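Local coordinates for protein CRISPR-associated endonuclease Cas1 (Thermotoga maritima, PDB 4XTK) that probably acts as a metal-dependent double-stranded DNA endonuclease in CRISPR adaptive immunity, working as a homodimer that joins a Cas2 dimer, at residues Ser89-Tyr100 / His212-Thr223. Residues are numbered along the deposited sequence; the frame is centred on the assembly and turned at random.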
loop_
_atom_site.group_PDB
_atom_site.type_symbol
_atom_site.label_atom_id
_atom_site.label_comp_id
_atom_site.label_asym_id
_atom_site.label_seq_id
_atom_site.Cartn_x
_atom_site.Cartn_y
_atom_site.Cartn_z
ATOM N N SER E 89 4.257 -4.085 11.224
ATOM C CA SER E 89 4.735 -2.923 10.481
ATOM C C SER E 89 4.396 -1.619 11.183
ATOM O O SER E 89 4.878 -0.559 10.789
ATOM C CB SER E 89 4.148 -2.907 9.076
ATOM O OG SER E 89 2.780 -2.543 9.121
ATOM N N GLY E 90 3.560 -1.700 12.215
ATOM C CA GLY E 90 3.139 -0.518 12.946
ATOM C C GLY E 90 2.314 0.439 12.105
ATOM O O GLY E 90 2.161 1.610 12.448
ATOM N N PHE E 91 1.787 -0.070 10.996
ATOM C CA PHE E 91 0.929 0.697 10.109
ATOM C C PHE E 91 -0.249 1.287 10.892
ATOM O O PHE E 91 -0.949 0.582 11.621
ATOM C CB PHE E 91 0.460 -0.204 8.962
ATOM C CG PHE E 91 -0.250 0.517 7.871
ATOM C CD1 PHE E 91 0.132 1.794 7.505
ATOM C CD2 PHE E 91 -1.272 -0.099 7.172
ATOM C CE1 PHE E 91 -0.519 2.464 6.484
ATOM C CE2 PHE E 91 -1.923 0.558 6.150
ATOM C CZ PHE E 91 -1.546 1.844 5.804
ATOM N N LEU E 92 -0.443 2.591 10.751
ATOM C CA LEU E 92 -1.352 3.349 11.609
ATOM C C LEU E 92 -2.775 3.555 11.062
ATOM O O LEU E 92 -3.554 4.315 11.639
ATOM C CB LEU E 92 -0.724 4.704 11.917
ATOM C CG LEU E 92 0.578 4.586 12.702
ATOM C CD1 LEU E 92 1.326 5.914 12.689
ATOM C CD2 LEU E 92 0.297 4.126 14.136
ATOM N N ILE E 93 -3.098 2.907 9.949
ATOM C CA ILE E 93 -4.371 3.134 9.277
ATOM C C ILE E 93 -5.591 2.997 10.214
ATOM O O ILE E 93 -6.504 3.824 10.171
ATOM C CB ILE E 93 -4.520 2.187 8.046
ATOM C CG1 ILE E 93 -5.765 2.542 7.237
ATOM C CG2 ILE E 93 -4.513 0.717 8.444
ATOM C CD1 ILE E 93 -5.702 3.907 6.619
ATOM N N LEU E 94 -5.588 1.995 11.089
ATOM C CA LEU E 94 -6.708 1.788 12.000
ATOM C C LEU E 94 -6.760 2.878 13.057
ATOM O O LEU E 94 -7.845 3.334 13.433
ATOM C CB LEU E 94 -6.621 0.412 12.668
ATOM C CG LEU E 94 -6.673 -0.777 11.703
ATOM C CD1 LEU E 94 -6.680 -2.092 12.459
ATOM C CD2 LEU E 94 -7.863 -0.686 10.757
ATOM N N LYS E 95 -5.595 3.289 13.549
ATOM C CA LYS E 95 -5.555 4.337 14.558
ATOM C C LYS E 95 -6.063 5.627 13.942
ATOM O O LYS E 95 -6.785 6.386 14.590
ATOM C CB LYS E 95 -4.146 4.525 15.116
ATOM C CG LYS E 95 -3.558 3.299 15.797
ATOM C CD LYS E 95 -4.381 2.850 16.985
ATOM C CE LYS E 95 -4.192 3.784 18.162
ATOM N NZ LYS E 95 -4.878 3.285 19.382
ATOM N N GLN E 96 -5.694 5.848 12.680
ATOM C CA GLN E 96 -6.092 7.038 11.936
ATOM C C GLN E 96 -7.604 7.136 11.743
ATOM O O GLN E 96 -8.188 8.198 11.948
ATOM C CB GLN E 96 -5.395 7.074 10.568
ATOM C CG GLN E 96 -3.937 7.523 10.630
ATOM C CD GLN E 96 -3.264 7.565 9.276
ATOM O OE1 GLN E 96 -2.466 6.689 8.941
ATOM N NE2 GLN E 96 -3.570 8.593 8.492
ATOM N N ALA E 97 -8.233 6.035 11.333
ATOM C CA ALA E 97 -9.682 6.010 11.153
ATOM C C ALA E 97 -10.338 6.277 12.488
ATOM O O ALA E 97 -11.286 7.078 12.600
ATOM C CB ALA E 97 -10.137 4.691 10.592
ATOM N N GLU E 98 -9.803 5.620 13.510
ATOM C CA GLU E 98 -10.277 5.850 14.858
ATOM C C GLU E 98 -10.119 7.335 15.261
ATOM O O GLU E 98 -11.035 7.870 15.881
ATOM C CB GLU E 98 -9.558 4.938 15.847
ATOM C CG GLU E 98 -9.749 5.304 17.313
ATOM C CD GLU E 98 -8.726 4.642 18.219
ATOM O OE1 GLU E 98 -8.267 3.526 17.892
ATOM O OE2 GLU E 98 -8.363 5.253 19.248
ATOM N N HIS E 99 -9.048 8.059 14.909
ATOM C CA HIS E 99 -9.125 9.436 15.388
ATOM C C HIS E 99 -9.907 10.313 14.408
ATOM O O HIS E 99 -10.180 11.475 14.710
ATOM C CB HIS E 99 -7.780 10.113 15.683
ATOM C CG HIS E 99 -6.910 9.361 16.629
ATOM N ND1 HIS E 99 -7.412 8.465 17.551
ATOM C CD2 HIS E 99 -5.645 9.636 17.054
ATOM C CE1 HIS E 99 -6.434 8.036 18.319
ATOM N NE2 HIS E 99 -5.349 8.750 18.045
ATOM N N TYR E 100 -10.266 9.780 13.246
ATOM C CA TYR E 100 -11.108 10.559 12.364
ATOM C C TYR E 100 -12.606 10.511 12.730
ATOM O O TYR E 100 -13.269 11.548 12.754
ATOM C CB TYR E 100 -10.922 10.110 10.924
ATOM C CG TYR E 100 -11.641 11.003 9.940
ATOM C CD1 TYR E 100 -11.051 12.173 9.479
ATOM C CD2 TYR E 100 -12.921 10.689 9.487
ATOM C CE1 TYR E 100 -11.704 12.996 8.591
ATOM C CE2 TYR E 100 -13.581 11.513 8.591
ATOM C CZ TYR E 100 -12.966 12.663 8.148
ATOM O OH TYR E 100 -13.615 13.484 7.258
ATOM N N HIS E 212 4.777 5.359 8.836
ATOM C CA HIS E 212 3.752 4.366 9.135
ATOM C C HIS E 212 2.354 4.951 8.956
ATOM O O HIS E 212 1.354 4.286 9.243
ATOM C CB HIS E 212 3.914 3.838 10.561
ATOM C CG HIS E 212 5.185 3.088 10.789
ATOM N ND1 HIS E 212 5.893 3.172 11.968
ATOM C CD2 HIS E 212 5.875 2.234 9.997
ATOM C CE1 HIS E 212 6.971 2.408 11.890
ATOM N NE2 HIS E 212 6.982 1.827 10.704
ATOM N N LEU E 213 2.293 6.204 8.506
ATOM C CA LEU E 213 1.022 6.887 8.269
ATOM C C LEU E 213 0.447 6.547 6.905
ATOM O O LEU E 213 1.184 6.269 5.966
ATOM C CB LEU E 213 1.194 8.401 8.393
ATOM C CG LEU E 213 1.540 8.955 9.777
ATOM C CD1 LEU E 213 2.269 10.295 9.658
ATOM C CD2 LEU E 213 0.276 9.105 10.613
ATOM N N ASP E 214 -0.878 6.546 6.808
ATOM C CA ASP E 214 -1.536 6.490 5.509
ATOM C C ASP E 214 -2.017 7.883 5.112
ATOM O O ASP E 214 -2.739 8.545 5.869
ATOM C CB ASP E 214 -2.705 5.510 5.512
ATOM C CG ASP E 214 -3.259 5.265 4.118
ATOM O OD1 ASP E 214 -3.951 6.158 3.586
ATOM O OD2 ASP E 214 -3.001 4.184 3.549
ATOM N N PRO E 215 -1.609 8.330 3.917
ATOM C CA PRO E 215 -1.880 9.656 3.345
ATOM C C PRO E 215 -3.344 9.881 2.957
ATOM O O PRO E 215 -3.734 11.027 2.741
ATOM C CB PRO E 215 -0.988 9.681 2.105
ATOM C CG PRO E 215 -0.905 8.259 1.695
ATOM C CD PRO E 215 -0.885 7.467 2.968
ATOM N N ARG E 216 -4.134 8.813 2.866
ATOM C CA ARG E 216 -5.514 8.937 2.391
ATOM C C ARG E 216 -6.494 9.406 3.459
ATOM O O ARG E 216 -7.625 9.752 3.146
ATOM C CB ARG E 216 -5.989 7.613 1.801
ATOM C CG ARG E 216 -5.313 7.322 0.485
ATOM C CD ARG E 216 -5.498 5.896 0.047
ATOM N NE ARG E 216 -4.878 4.952 0.965
ATOM C CZ ARG E 216 -4.683 3.673 0.670
ATOM N NH1 ARG E 216 -5.045 3.211 -0.521
ATOM N NH2 ARG E 216 -4.122 2.859 1.553
ATOM N N ILE E 217 -6.059 9.437 4.712
ATOM C CA ILE E 217 -6.906 9.965 5.769
ATOM C C ILE E 217 -6.322 11.239 6.356
ATOM O O ILE E 217 -5.274 11.205 6.982
ATOM C CB ILE E 217 -7.120 8.931 6.902
ATOM C CG1 ILE E 217 -7.816 7.683 6.360
ATOM C CG2 ILE E 217 -7.924 9.536 8.028
ATOM C CD1 ILE E 217 -8.003 6.601 7.392
ATOM N N GLY E 218 -7.006 12.360 6.138
ATOM C CA GLY E 218 -6.654 13.628 6.757
ATOM C C GLY E 218 -7.605 14.042 7.877
ATOM O O GLY E 218 -8.538 13.312 8.210
ATOM N N TYR E 219 -7.377 15.221 8.452
ATOM C CA TYR E 219 -8.092 15.657 9.649
ATOM C C TYR E 219 -8.690 17.051 9.501
ATOM O O TYR E 219 -9.909 17.225 9.640
ATOM C CB TYR E 219 -7.166 15.563 10.862
ATOM C CG TYR E 219 -6.789 14.123 11.092
ATOM C CD1 TYR E 219 -7.690 13.241 11.678
ATOM C CD2 TYR E 219 -5.570 13.621 10.648
ATOM C CE1 TYR E 219 -7.376 11.909 11.856
ATOM C CE2 TYR E 219 -5.244 12.291 10.826
ATOM C CZ TYR E 219 -6.150 11.439 11.430
ATOM O OH TYR E 219 -5.829 10.118 11.604
ATOM N N LEU E 220 -7.839 18.045 9.266
ATOM C CA LEU E 220 -8.320 19.384 8.941
ATOM C C LEU E 220 -9.143 19.344 7.650
ATOM O O LEU E 220 -10.242 19.896 7.581
ATOM C CB LEU E 220 -7.158 20.371 8.807
ATOM C CG LEU E 220 -7.613 21.813 8.557
ATOM C CD1 LEU E 220 -8.557 22.266 9.664
ATOM C CD2 LEU E 220 -6.439 22.784 8.381
ATOM N N HIS E 221 -8.602 18.688 6.630
ATOM C CA HIS E 221 -9.351 18.427 5.407
ATOM C C HIS E 221 -10.276 17.236 5.598
ATOM O O HIS E 221 -9.929 16.265 6.270
ATOM C CB HIS E 221 -8.407 18.179 4.233
ATOM C CG HIS E 221 -7.583 19.370 3.868
ATOM N ND1 HIS E 221 -6.516 19.798 4.624
ATOM C CD2 HIS E 221 -7.689 20.250 2.838
ATOM C CE1 HIS E 221 -5.986 20.877 4.073
ATOM N NE2 HIS E 221 -6.688 21.171 2.991
ATOM N N GLU E 222 -11.462 17.320 5.010
ATOM C CA GLU E 222 -12.404 16.215 5.056
ATOM C C GLU E 222 -11.811 14.999 4.344
ATOM O O GLU E 222 -11.234 15.128 3.267
ATOM C CB GLU E 222 -13.735 16.623 4.416
ATOM C CG GLU E 222 -14.892 15.694 4.735
ATOM C CD GLU E 222 -16.121 15.963 3.880
ATOM O OE1 GLU E 222 -16.384 15.171 2.952
ATOM O OE2 GLU E 222 -16.824 16.964 4.137
ATOM N N THR E 223 -11.967 13.816 4.922
ATOM C CA THR E 223 -11.515 12.636 4.210
ATOM C C THR E 223 -12.695 12.209 3.354
ATOM O O THR E 223 -13.702 11.709 3.846
ATOM C CB THR E 223 -11.063 11.497 5.150
ATOM O OG1 THR E 223 -9.947 11.936 5.933
ATOM C CG2 THR E 223 -10.643 10.259 4.349
#
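Gln96, on the first turn of helix 93-101, reaches across to the backbone of Asp214. Its CB and CG lie beside Tyr219 OH. With chi2 at -180° the chain runs on extended, and CD comes to 3.6 Å from both Asp214 N and Asp214 O. OE1 accepts from Asp214 N (2.7 Å, nearly straight at 175°), and NE2 donates to Asp214 O (2.8 Å), which lies 9° out of the amide plane. Each carbonyl is met in its plane on a lone pair, and the two bonds fix the amide's rotation about CG-CD. Tyr219 OH donates to Gln96 O at 3.1 Å, from the opposite face of that carbonyl to the helical N-H of Tyr100.

Residues 212-223 lie in the loop between helices 188-208 and 230-252, in the helical part of Cas1, and end close to the probable manganese site: His221, a ligand by similarity, is hydrogen-bonded to Asp233. Tyr100 OH accepts from Thr223 N (2.9 Å), while Thr223 CB sits over the phenol face in a CH-pi contact, 4.1 Å from the centroid. At the other end, Leu92, the N-cap residue, gives its N-H to His212 O, and Ser89 O lies over a face of the His212 ring.

Ile93 CD1 meets Ile217 CD1 at 3.6 Å, the side chains crossing at about a right angle. Phe91 presents its ring edge to Asp214 OD2. Arg216 grips that carboxylate side-on, NE to OD1 and NH2 to OD2, and OD1 also accepts from Arg216 N in an Asx turn; Arg216 also salt-bridges Asp214 of the second subunit, so residues 214-216 lie at the dimer interface.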